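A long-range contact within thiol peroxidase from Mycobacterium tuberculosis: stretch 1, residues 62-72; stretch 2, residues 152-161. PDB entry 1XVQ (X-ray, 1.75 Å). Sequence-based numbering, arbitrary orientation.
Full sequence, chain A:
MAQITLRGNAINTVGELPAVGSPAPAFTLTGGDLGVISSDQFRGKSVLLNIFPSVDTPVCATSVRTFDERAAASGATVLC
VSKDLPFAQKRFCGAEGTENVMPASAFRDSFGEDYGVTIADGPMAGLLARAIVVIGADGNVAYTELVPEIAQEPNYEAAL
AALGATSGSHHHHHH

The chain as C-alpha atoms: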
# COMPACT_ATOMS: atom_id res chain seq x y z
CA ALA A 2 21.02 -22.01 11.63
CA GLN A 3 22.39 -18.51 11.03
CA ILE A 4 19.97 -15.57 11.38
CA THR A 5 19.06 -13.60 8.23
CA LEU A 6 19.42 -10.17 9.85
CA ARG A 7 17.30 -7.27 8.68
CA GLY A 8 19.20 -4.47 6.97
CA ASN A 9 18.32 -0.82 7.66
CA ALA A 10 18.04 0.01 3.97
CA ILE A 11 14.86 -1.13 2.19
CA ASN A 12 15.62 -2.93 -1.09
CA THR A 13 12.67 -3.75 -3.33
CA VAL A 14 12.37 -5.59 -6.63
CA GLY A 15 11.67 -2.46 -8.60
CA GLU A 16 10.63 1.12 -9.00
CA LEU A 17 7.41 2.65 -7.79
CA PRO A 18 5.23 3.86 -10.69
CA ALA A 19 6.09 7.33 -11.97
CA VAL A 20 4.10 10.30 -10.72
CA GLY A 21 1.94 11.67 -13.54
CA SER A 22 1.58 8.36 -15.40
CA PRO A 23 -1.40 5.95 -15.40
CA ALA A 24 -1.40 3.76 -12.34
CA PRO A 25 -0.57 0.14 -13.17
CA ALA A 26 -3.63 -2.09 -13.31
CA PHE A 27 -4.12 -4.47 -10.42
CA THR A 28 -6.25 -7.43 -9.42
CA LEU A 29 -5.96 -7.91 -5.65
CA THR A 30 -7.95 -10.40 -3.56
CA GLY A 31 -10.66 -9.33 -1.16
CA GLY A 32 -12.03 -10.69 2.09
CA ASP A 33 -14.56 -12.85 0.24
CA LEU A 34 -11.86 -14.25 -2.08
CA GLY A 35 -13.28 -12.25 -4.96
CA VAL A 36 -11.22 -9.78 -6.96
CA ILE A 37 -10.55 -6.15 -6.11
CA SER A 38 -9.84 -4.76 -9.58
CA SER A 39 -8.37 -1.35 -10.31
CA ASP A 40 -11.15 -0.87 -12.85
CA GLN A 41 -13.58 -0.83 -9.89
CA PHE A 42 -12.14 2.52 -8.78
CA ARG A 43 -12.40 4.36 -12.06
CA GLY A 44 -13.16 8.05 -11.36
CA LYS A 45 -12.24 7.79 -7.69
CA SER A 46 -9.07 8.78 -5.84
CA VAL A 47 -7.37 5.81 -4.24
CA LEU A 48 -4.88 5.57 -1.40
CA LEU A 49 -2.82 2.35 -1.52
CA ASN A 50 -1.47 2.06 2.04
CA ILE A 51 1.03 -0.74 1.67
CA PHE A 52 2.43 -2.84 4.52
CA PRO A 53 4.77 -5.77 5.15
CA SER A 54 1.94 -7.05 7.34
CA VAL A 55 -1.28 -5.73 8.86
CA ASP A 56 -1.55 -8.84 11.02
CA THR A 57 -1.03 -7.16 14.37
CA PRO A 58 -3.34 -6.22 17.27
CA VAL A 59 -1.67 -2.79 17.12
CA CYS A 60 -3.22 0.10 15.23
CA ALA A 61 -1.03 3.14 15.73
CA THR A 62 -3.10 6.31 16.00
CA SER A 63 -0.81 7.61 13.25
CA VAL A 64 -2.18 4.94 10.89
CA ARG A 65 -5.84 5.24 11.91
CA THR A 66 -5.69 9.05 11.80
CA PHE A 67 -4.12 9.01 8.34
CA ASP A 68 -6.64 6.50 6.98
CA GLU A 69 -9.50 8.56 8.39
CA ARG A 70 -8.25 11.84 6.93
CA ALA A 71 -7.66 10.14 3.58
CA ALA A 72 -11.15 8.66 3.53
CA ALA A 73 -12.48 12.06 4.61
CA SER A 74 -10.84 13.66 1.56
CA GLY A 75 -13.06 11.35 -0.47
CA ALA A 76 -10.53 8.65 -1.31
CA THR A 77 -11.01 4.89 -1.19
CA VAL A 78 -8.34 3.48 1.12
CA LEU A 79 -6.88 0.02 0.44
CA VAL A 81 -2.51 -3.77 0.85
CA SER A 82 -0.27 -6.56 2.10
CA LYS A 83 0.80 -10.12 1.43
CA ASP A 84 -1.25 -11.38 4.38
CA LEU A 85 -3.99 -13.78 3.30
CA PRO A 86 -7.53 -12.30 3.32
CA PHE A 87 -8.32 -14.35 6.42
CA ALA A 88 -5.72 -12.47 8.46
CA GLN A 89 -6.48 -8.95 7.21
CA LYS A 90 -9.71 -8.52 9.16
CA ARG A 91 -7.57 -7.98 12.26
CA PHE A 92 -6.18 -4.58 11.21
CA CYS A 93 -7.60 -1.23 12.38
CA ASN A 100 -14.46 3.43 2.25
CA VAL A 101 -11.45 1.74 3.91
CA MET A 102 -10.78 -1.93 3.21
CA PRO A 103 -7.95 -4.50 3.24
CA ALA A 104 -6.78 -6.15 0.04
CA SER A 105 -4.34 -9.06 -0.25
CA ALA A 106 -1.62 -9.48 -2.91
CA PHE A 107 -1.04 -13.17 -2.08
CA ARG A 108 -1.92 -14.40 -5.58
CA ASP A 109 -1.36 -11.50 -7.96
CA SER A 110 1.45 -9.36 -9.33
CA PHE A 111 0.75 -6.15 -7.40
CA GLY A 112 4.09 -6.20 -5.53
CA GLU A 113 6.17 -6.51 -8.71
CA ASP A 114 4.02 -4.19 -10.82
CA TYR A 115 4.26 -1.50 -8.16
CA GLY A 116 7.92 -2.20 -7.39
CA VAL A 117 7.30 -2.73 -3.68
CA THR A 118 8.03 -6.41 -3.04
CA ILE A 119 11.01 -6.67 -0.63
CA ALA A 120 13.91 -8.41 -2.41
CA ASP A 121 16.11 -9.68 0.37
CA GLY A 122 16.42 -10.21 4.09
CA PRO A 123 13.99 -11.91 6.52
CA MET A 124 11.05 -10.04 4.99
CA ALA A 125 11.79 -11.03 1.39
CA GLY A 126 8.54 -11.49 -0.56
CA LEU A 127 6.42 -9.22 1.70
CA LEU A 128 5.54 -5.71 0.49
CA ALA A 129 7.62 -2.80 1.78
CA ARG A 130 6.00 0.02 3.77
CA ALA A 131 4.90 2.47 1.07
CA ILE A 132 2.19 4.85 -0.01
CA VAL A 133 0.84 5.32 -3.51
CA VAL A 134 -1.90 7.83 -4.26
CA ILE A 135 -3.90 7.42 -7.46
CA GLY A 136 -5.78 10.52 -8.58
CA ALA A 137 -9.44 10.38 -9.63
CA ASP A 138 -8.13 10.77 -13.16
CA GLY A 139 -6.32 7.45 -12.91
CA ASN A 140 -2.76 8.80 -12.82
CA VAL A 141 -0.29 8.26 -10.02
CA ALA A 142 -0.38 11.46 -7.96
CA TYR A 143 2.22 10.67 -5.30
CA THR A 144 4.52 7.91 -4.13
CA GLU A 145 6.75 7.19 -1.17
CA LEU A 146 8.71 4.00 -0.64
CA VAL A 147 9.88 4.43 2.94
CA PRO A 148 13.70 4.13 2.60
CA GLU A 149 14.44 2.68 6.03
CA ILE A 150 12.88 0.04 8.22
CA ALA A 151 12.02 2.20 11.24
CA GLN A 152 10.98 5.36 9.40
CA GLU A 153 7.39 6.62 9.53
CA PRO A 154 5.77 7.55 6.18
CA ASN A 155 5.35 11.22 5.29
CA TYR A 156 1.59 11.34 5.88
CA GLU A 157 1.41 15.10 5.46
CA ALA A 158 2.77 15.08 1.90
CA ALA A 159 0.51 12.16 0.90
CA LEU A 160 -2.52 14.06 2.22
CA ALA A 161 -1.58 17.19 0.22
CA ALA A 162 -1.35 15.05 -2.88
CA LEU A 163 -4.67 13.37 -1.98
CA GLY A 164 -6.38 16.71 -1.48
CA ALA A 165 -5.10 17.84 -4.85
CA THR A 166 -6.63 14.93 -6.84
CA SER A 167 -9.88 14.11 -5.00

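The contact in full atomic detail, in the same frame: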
# COMPACT_ATOMS: atom_id res chain seq x y z
N THR A 62 -2.20 5.18 16.27
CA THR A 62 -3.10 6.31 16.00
C THR A 62 -2.65 7.00 14.70
O THR A 62 -3.47 7.51 13.94
CB THR A 62 -3.07 7.33 17.17
OG1 THR A 62 -3.78 6.77 18.29
CG2 THR A 62 -3.69 8.65 16.76
N SER A 63 -1.34 7.00 14.45
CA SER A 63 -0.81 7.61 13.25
C SER A 63 -1.43 6.98 12.00
O SER A 63 -1.76 7.68 11.04
CB SER A 63 0.72 7.48 13.21
OG SER A 63 1.12 6.13 13.40
N VAL A 64 -1.60 5.66 12.02
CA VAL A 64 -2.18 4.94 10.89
C VAL A 64 -3.68 5.19 10.77
O VAL A 64 -4.18 5.50 9.69
CB VAL A 64 -1.93 3.41 11.00
CG1 VAL A 64 -2.76 2.66 9.98
CG2 VAL A 64 -0.45 3.12 10.78
N ARG A 65 -4.39 5.03 11.88
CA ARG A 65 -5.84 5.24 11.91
C ARG A 65 -6.17 6.67 11.48
O ARG A 65 -7.03 6.89 10.62
CB ARG A 65 -6.38 4.98 13.33
CG ARG A 65 -7.83 5.39 13.53
CD ARG A 65 -8.82 4.39 12.94
NE ARG A 65 -9.19 3.36 13.91
CZ ARG A 65 -10.13 2.43 13.70
NH1 ARG A 65 -10.79 2.40 12.55
NH2 ARG A 65 -10.39 1.53 14.64
N THR A 66 -5.49 7.64 12.10
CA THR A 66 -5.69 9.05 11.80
C THR A 66 -5.50 9.33 10.30
O THR A 66 -6.34 9.98 9.67
CB THR A 66 -4.72 9.93 12.63
OG1 THR A 66 -5.07 9.82 14.01
CG2 THR A 66 -4.80 11.39 12.20
N PHE A 67 -4.40 8.84 9.75
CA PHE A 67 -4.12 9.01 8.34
C PHE A 67 -5.22 8.40 7.48
O PHE A 67 -5.72 9.04 6.55
CB PHE A 67 -2.80 8.35 7.98
CG PHE A 67 -2.49 8.39 6.52
CD1 PHE A 67 -2.32 9.61 5.87
CD2 PHE A 67 -2.29 7.21 5.81
CE1 PHE A 67 -1.95 9.66 4.53
CE2 PHE A 67 -1.92 7.25 4.47
CZ PHE A 67 -1.74 8.46 3.84
N ASP A 68 -5.60 7.16 7.77
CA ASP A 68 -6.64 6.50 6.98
C ASP A 68 -7.97 7.27 7.06
O ASP A 68 -8.71 7.36 6.09
CB ASP A 68 -6.87 5.06 7.47
CG ASP A 68 -5.74 4.12 7.04
OD1 ASP A 68 -5.01 4.46 6.09
OD2 ASP A 68 -5.61 3.04 7.65
N GLU A 69 -8.26 7.82 8.23
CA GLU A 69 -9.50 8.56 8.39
C GLU A 69 -9.48 9.88 7.63
O GLU A 69 -10.46 10.23 6.98
CB GLU A 69 -9.80 8.76 9.88
CG GLU A 69 -10.24 7.44 10.53
CD GLU A 69 -10.65 7.57 11.99
OE1 GLU A 69 -11.15 6.57 12.54
OE2 GLU A 69 -10.46 8.66 12.58
N ARG A 70 -8.36 10.59 7.67
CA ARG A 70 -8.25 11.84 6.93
C ARG A 70 -8.34 11.55 5.43
O ARG A 70 -9.03 12.24 4.68
CB ARG A 70 -6.93 12.54 7.23
CG ARG A 70 -6.78 12.99 8.69
CD ARG A 70 -5.42 13.60 8.96
NE ARG A 70 -5.20 13.86 10.39
CZ ARG A 70 -5.94 14.70 11.11
NH1 ARG A 70 -6.95 15.35 10.55
NH2 ARG A 70 -5.68 14.88 12.41
N ALA A 71 -7.66 10.49 4.99
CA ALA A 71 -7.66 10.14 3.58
C ALA A 71 -9.07 9.84 3.10
O ALA A 71 -9.51 10.33 2.05
CB ALA A 71 -6.73 8.93 3.36
N ALA A 72 -9.79 9.03 3.87
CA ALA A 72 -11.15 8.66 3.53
C ALA A 72 -12.04 9.91 3.57
O ALA A 72 -12.99 10.04 2.78
CB ALA A 72 -11.65 7.62 4.52
N GLN A 152 11.36 4.00 9.73
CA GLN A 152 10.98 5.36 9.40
C GLN A 152 9.47 5.43 9.19
O GLN A 152 8.88 4.52 8.59
CB GLN A 152 11.73 5.81 8.15
CG GLN A 152 11.62 7.29 7.85
CD GLN A 152 12.48 7.70 6.67
OE1 GLN A 152 13.69 7.45 6.65
NE2 GLN A 152 11.87 8.34 5.68
N GLU A 153 8.84 6.48 9.68
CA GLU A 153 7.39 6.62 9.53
C GLU A 153 7.12 7.33 8.19
O GLU A 153 7.84 8.24 7.80
CB GLU A 153 6.81 7.44 10.68
CG GLU A 153 5.51 6.88 11.24
CD GLU A 153 4.76 7.90 12.08
OE1 GLU A 153 4.50 9.01 11.55
OE2 GLU A 153 4.43 7.61 13.25
N PRO A 154 6.06 6.92 7.47
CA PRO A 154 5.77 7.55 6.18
C PRO A 154 5.44 9.03 6.32
O PRO A 154 4.98 9.48 7.37
CB PRO A 154 4.56 6.76 5.69
CG PRO A 154 4.60 5.47 6.50
CD PRO A 154 4.97 6.00 7.84
N ASN A 155 5.66 9.79 5.26
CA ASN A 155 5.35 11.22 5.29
C ASN A 155 3.85 11.35 5.01
O ASN A 155 3.44 11.55 3.87
CB ASN A 155 6.13 11.95 4.20
CG ASN A 155 6.00 13.46 4.32
OD1 ASN A 155 5.03 13.97 4.89
ND2 ASN A 155 6.97 14.17 3.77
N TYR A 156 3.03 11.24 6.05
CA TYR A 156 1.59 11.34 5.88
C TYR A 156 1.11 12.70 5.40
O TYR A 156 0.13 12.80 4.66
CB TYR A 156 0.89 10.99 7.19
CG TYR A 156 1.10 9.55 7.62
CD1 TYR A 156 0.71 8.50 6.79
CD2 TYR A 156 1.67 9.25 8.86
CE1 TYR A 156 0.90 7.18 7.18
CE2 TYR A 156 1.86 7.92 9.26
CZ TYR A 156 1.47 6.89 8.41
OH TYR A 156 1.66 5.58 8.79
N GLU A 157 1.80 13.75 5.83
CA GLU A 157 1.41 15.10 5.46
C GLU A 157 1.48 15.33 3.96
O GLU A 157 0.54 15.89 3.35
CB GLU A 157 2.29 16.12 6.19
CG GLU A 157 1.88 17.55 5.99
CD GLU A 157 2.74 18.52 6.81
OE1 GLU A 157 2.48 19.74 6.74
OE2 GLU A 157 3.65 18.05 7.53
N ALA A 158 2.59 14.91 3.35
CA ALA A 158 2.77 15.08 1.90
C ALA A 158 1.76 14.25 1.12
O ALA A 158 1.24 14.71 0.12
CB ALA A 158 4.18 14.68 1.50
N ALA A 159 1.49 13.03 1.58
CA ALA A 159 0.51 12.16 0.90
C ALA A 159 -0.88 12.81 0.95
O ALA A 159 -1.62 12.79 -0.04
CB ALA A 159 0.45 10.77 1.58
N LEU A 160 -1.22 13.41 2.09
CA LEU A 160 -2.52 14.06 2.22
C LEU A 160 -2.63 15.28 1.31
O LEU A 160 -3.70 15.54 0.75
CB LEU A 160 -2.77 14.43 3.69
CG LEU A 160 -3.06 13.24 4.62
CD1 LEU A 160 -3.25 13.72 6.05
CD2 LEU A 160 -4.33 12.51 4.18
N ALA A 161 -1.54 16.03 1.13
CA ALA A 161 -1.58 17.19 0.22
C ALA A 161 -1.79 16.70 -1.20
O ALA A 161 -2.50 17.33 -2.00
CB ALA A 161 -0.29 18.00 0.32

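Residues 62-72 form a continuous helix, while stretch 2 runs as an extended loop from Gln152 to Asn155 and then turns into a helix at Tyr156; both helices continue beyond the stretches. Their axes run nearly parallel, 9° apart in the same N-to-C sense, and approach to 10.6 Å. The register is regular: Phe67 lies beside Tyr156 and Ala71 beside Leu160, each pair with CA atoms 6.6 Å apart, so a step of four residues on one helix matches a step of four on the other. Asn155 caps the second helix, its OD1 accepting from Ala158 N at 3.0 Å, which satisfies an amide that the first turn leaves without a backbone partner.

No hydrogen bond or salt bridge joins the stretches; the contact rests on apolar packing. At its centre Phe67 (chi1 t) and Tyr156 (chi1 m) point toward each other. Their rings meet obliquely, centroids 4.4 Å apart and planes at 40°, with Phe67 CG only 3.2 Å from Tyr156 CD1. Phe67 CB also sits over the tyrosine face, 4.1 Å from the ring centroid, in a CH-pi contact. Tyr156 OH reaches Val64 CG2 at 3.8 Å, but its hydrogen bonding is met elsewhere in the structure.

One turn further along, Leu160 leaves its backbone sideways, yet its end comes nearer the first helix. Its CD2 lies 3.7 Å from Phe67 CE1 and 4.4 Å from Ala71 CB, while its CD1 meets Arg70 CD at 3.6 Å, a contact with the aliphatic part of the arginine. The small side chain of Ala159 places CB 3.9 Å from Phe67 CZ. At the other end, Ser63 OG approaches Glu153 OE2 to 3.6 Å, a polar proximity without a hydrogen bond.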